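Local coordinates for PF14_0633 protein (Plasmodium falciparum, PDB 3IGM), which probably acts as a sequence-specific DNA-binding transcription factor through its AP2 domain, captured here as a domain-swapped dimer on its cognate DNA, at residues A[50-53]-A[54-58]; A[38-41]-A[42-46]. All coordinates share one frame; numbering follows the deposited sequence.

In the fold
Interactions 1 and 2 lie in series on the helix 40-57 of the AP2 domain: residues 38-46 lead into it and form its first turns, residues 50-58 bring it to its C-terminal end, and the two centres are 18 Å apart. Both are local, turn-by-turn contacts, and both touch the second subunit, as expected for a domain-swapped dimer in which the helix packs on the sheet of its partner. They differ in distance from the DNA, the nearest atom being about 7 Å away for interaction 2 and about 21 Å for interaction 1. The start of the helix lies on W13, W20 and C18 of the second subunit, its far end on Y8, F24 and F35 of that subunit.

Interaction 1: A[50-53]-A[54-58]; sequences AAVE and FMKTV
F54 meets A50 through its root and not its ring: CB comes within 3.7 Å of A50 O, while the flat phenyl group leads away from residues 50-53 and stacks edge-to-face with F24 of the second subunit. With CG anti to the backbone N (chi1 169°), the ring leaves the helix and reaches that partner. Two residues along, V52 and K56 run side by side, pointing the same way. The methyl CG1 of V52 lies 4.0 Å from CE of K56, and the root of the lysine sits against the carbonyl of the turn before, its CG 3.3 Å from V52 O. Only at chi4 (-64°) does its otherwise extended chain bend, and NZ hydrogen-bonds the hydroxyl of Y8 of the second subunit, the same tyrosine on which V52 packs. M55 is buried and leans on the turn before it with CB 3.3 Å from A51 O; its sulfur end leads away from that turn.

Beneath these side chains runs the helical ladder: F54 N bonds A50 O at 3.0 Å, M55 N bonds A51 O at 2.9 Å, and K56 N bonds V52 O at 3.0 Å. The next rung, T57 N to E53 O, is weak at 3.4 Å. This is i to i+4 packing along the C-terminal turns of the AP2-domain helix, whose apolar side here lies against the other subunit of the swapped dimer.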
# COMPACT_ATOMS: atom_id res chain seq x y z
N ALA A 50 9.43 -6.94 -8.26
CA ALA A 50 10.42 -5.90 -8.55
C ALA A 50 11.44 -5.71 -7.42
O ALA A 50 12.63 -5.51 -7.67
CB ALA A 50 9.73 -4.58 -8.89
N ALA A 51 10.96 -5.79 -6.17
CA ALA A 51 11.82 -5.63 -4.99
C ALA A 51 12.73 -6.84 -4.76
O ALA A 51 13.89 -6.69 -4.33
CB ALA A 51 10.97 -5.34 -3.74
N VAL A 52 12.21 -8.03 -5.03
CA VAL A 52 12.98 -9.27 -4.93
C VAL A 52 14.05 -9.31 -6.02
O VAL A 52 15.20 -9.68 -5.76
CB VAL A 52 12.05 -10.51 -5.00
CG1 VAL A 52 12.84 -11.79 -5.29
CG2 VAL A 52 11.25 -10.65 -3.70
N GLU A 53 13.67 -8.91 -7.24
CA GLU A 53 14.59 -8.81 -8.37
C GLU A 53 15.74 -7.87 -8.05
O GLU A 53 16.90 -8.19 -8.33
CB GLU A 53 13.88 -8.31 -9.63
CG GLU A 53 13.23 -9.39 -10.48
CD GLU A 53 12.27 -8.82 -11.53
OE1 GLU A 53 12.46 -7.66 -11.96
OE2 GLU A 53 11.33 -9.55 -11.92
N PHE A 54 15.42 -6.71 -7.46
CA PHE A 54 16.48 -5.79 -7.06
C PHE A 54 17.35 -6.38 -5.95
O PHE A 54 18.58 -6.20 -5.95
CB PHE A 54 15.95 -4.41 -6.62
CG PHE A 54 17.01 -3.56 -5.96
CD1 PHE A 54 17.99 -2.93 -6.73
CD2 PHE A 54 17.07 -3.44 -4.57
CE1 PHE A 54 19.00 -2.17 -6.13
CE2 PHE A 54 18.06 -2.69 -3.96
CZ PHE A 54 19.03 -2.05 -4.74
N MET A 55 16.71 -7.05 -5.00
CA MET A 55 17.40 -7.68 -3.88
C MET A 55 18.47 -8.66 -4.35
O MET A 55 19.56 -8.71 -3.79
CB MET A 55 16.40 -8.37 -2.94
CG MET A 55 17.02 -8.96 -1.68
SD MET A 55 17.94 -7.76 -0.71
CE MET A 55 16.61 -6.98 0.13
N LYS A 56 18.14 -9.42 -5.40
CA LYS A 56 19.04 -10.42 -5.98
C LYS A 56 20.28 -9.80 -6.62
O LYS A 56 21.37 -10.38 -6.59
CB LYS A 56 18.29 -11.28 -7.00
CG LYS A 56 17.25 -12.20 -6.38
CD LYS A 56 16.69 -13.18 -7.40
CE LYS A 56 15.74 -14.17 -6.75
NZ LYS A 56 16.45 -15.04 -5.75
N THR A 57 20.08 -8.61 -7.20
CA THR A 57 21.14 -7.78 -7.78
C THR A 57 22.19 -7.40 -6.74
O THR A 57 23.37 -7.20 -7.06
CB THR A 57 20.53 -6.49 -8.38
OG1 THR A 57 19.90 -6.80 -9.63
CG2 THR A 57 21.58 -5.40 -8.60
N VAL A 58 21.75 -7.31 -5.49
CA VAL A 58 22.57 -6.77 -4.42
C VAL A 58 22.95 -7.84 -3.36
O VAL A 58 23.33 -7.52 -2.22
CB VAL A 58 21.90 -5.49 -3.85
CG1 VAL A 58 20.78 -5.82 -2.86
CG2 VAL A 58 22.92 -4.57 -3.26

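Interaction 2: A[38-41]-A[42-46]; sequences KHFN and MDKEK
F40 and K44, one turn apart, both carry CG anti to the backbone N (chi1 -178° and -175°), which sends the ring and the lysine chain off the same side of the helix. They cross obliquely there: K44 CD comes to 3.6 Å from F40 CE2, while CB of the lysine lies over one ring face, 4.3 Å above the plane and offset toward the rim. Because K44 stays extended, its aliphatic length borders the phenyl group and its ammonium is carried onward. On another side of the turn H39 and M42 lie alongside each other. A bend at chi3 (-53°) brings the methyl CE of M42 to 3.4 Å from H39 ND1, approaching the imidazole obliquely.

H39 also occupies the N-cap position, and its O takes the hydrogen bond from D43 N at 3.0 Å. The following rungs are K44 N to F40 O at 2.8 Å and E45 N to N41 O at 3.0 Å. E45 turns its carboxylate along the same helix to a salt bridge with R48.

This first turn of helix 40-57 follows strand 29-35 of its own chain but packs on strands of the second subunit: K44 makes a cation-pi contact with W13 in strand 11-14, the backbone O of K44 accepts a hydrogen bond from NE1 of W20 in strand 19-26, and F40 packs on C18 just before that strand.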
# COMPACT_ATOMS: atom_id res chain seq x y z
N LYS A 38 -7.89 0.36 -6.46
CA LYS A 38 -8.10 -0.50 -7.62
C LYS A 38 -6.81 -1.27 -7.92
O LYS A 38 -5.72 -0.69 -7.88
CB LYS A 38 -8.53 0.34 -8.82
CG LYS A 38 -9.56 1.44 -8.50
CD LYS A 38 -10.87 0.87 -7.96
CE LYS A 38 -11.87 1.98 -7.62
NZ LYS A 38 -13.06 1.44 -6.88
N HIS A 39 -6.97 -2.57 -8.18
CA HIS A 39 -5.86 -3.47 -8.52
C HIS A 39 -4.75 -3.50 -7.46
O HIS A 39 -3.57 -3.69 -7.80
CB HIS A 39 -5.24 -3.13 -9.89
CG HIS A 39 -6.25 -2.88 -10.97
ND1 HIS A 39 -6.94 -3.89 -11.60
CD2 HIS A 39 -6.68 -1.73 -11.54
CE1 HIS A 39 -7.75 -3.37 -12.51
NE2 HIS A 39 -7.61 -2.06 -12.49
N PHE A 40 -5.11 -3.31 -6.18
CA PHE A 40 -4.09 -3.27 -5.13
C PHE A 40 -3.28 -4.56 -5.05
O PHE A 40 -2.06 -4.51 -5.00
CB PHE A 40 -4.66 -2.90 -3.75
CG PHE A 40 -3.60 -2.80 -2.68
CD1 PHE A 40 -2.70 -1.73 -2.67
CD2 PHE A 40 -3.46 -3.79 -1.71
CE1 PHE A 40 -1.70 -1.63 -1.70
CE2 PHE A 40 -2.47 -3.70 -0.73
CZ PHE A 40 -1.58 -2.62 -0.73
N ASN A 41 -3.97 -5.70 -5.07
CA ASN A 41 -3.31 -7.01 -5.01
C ASN A 41 -2.31 -7.20 -6.15
O ASN A 41 -1.14 -7.49 -5.89
CB ASN A 41 -4.35 -8.13 -5.00
CG ASN A 41 -5.32 -8.01 -3.84
OD1 ASN A 41 -4.95 -7.58 -2.73
ND2 ASN A 41 -6.57 -8.40 -4.08
N MET A 42 -2.77 -7.03 -7.40
CA MET A 42 -1.91 -7.09 -8.59
C MET A 42 -0.65 -6.23 -8.42
O MET A 42 0.47 -6.73 -8.54
CB MET A 42 -2.64 -6.60 -9.84
CG MET A 42 -3.74 -7.49 -10.39
SD MET A 42 -3.91 -7.32 -12.19
CE MET A 42 -4.08 -5.55 -12.42
N ASP A 43 -0.86 -4.95 -8.14
CA ASP A 43 0.23 -3.98 -8.10
C ASP A 43 1.17 -4.15 -6.90
O ASP A 43 2.36 -3.84 -7.00
CB ASP A 43 -0.31 -2.54 -8.20
CG ASP A 43 -0.86 -2.21 -9.60
OD1 ASP A 43 -0.61 -2.98 -10.56
OD2 ASP A 43 -1.54 -1.16 -9.73
N LYS A 44 0.64 -4.64 -5.78
CA LYS A 44 1.46 -4.95 -4.61
C LYS A 44 2.37 -6.15 -4.92
O LYS A 44 3.57 -6.12 -4.62
CB LYS A 44 0.59 -5.24 -3.37
CG LYS A 44 1.40 -5.45 -2.07
CD LYS A 44 0.47 -5.71 -0.88
CE LYS A 44 1.25 -6.05 0.38
NZ LYS A 44 0.38 -6.68 1.42
N GLU A 45 1.79 -7.17 -5.53
CA GLU A 45 2.53 -8.35 -5.96
C GLU A 45 3.62 -8.04 -7.00
O GLU A 45 4.73 -8.57 -6.91
CB GLU A 45 1.58 -9.44 -6.47
CG GLU A 45 2.26 -10.76 -6.90
CD GLU A 45 3.33 -11.24 -5.92
OE1 GLU A 45 3.12 -11.16 -4.69
OE2 GLU A 45 4.40 -11.68 -6.40
N LYS A 46 3.30 -7.17 -7.96
CA LYS A 46 4.28 -6.73 -8.96
C LYS A 46 5.41 -5.91 -8.32
O LYS A 46 6.57 -6.01 -8.74
CB LYS A 46 3.62 -5.93 -10.09
CG LYS A 46 2.97 -6.81 -11.15
CD LYS A 46 1.99 -6.03 -12.02
CE LYS A 46 1.18 -6.98 -12.89
NZ LYS A 46 -0.00 -6.33 -13.51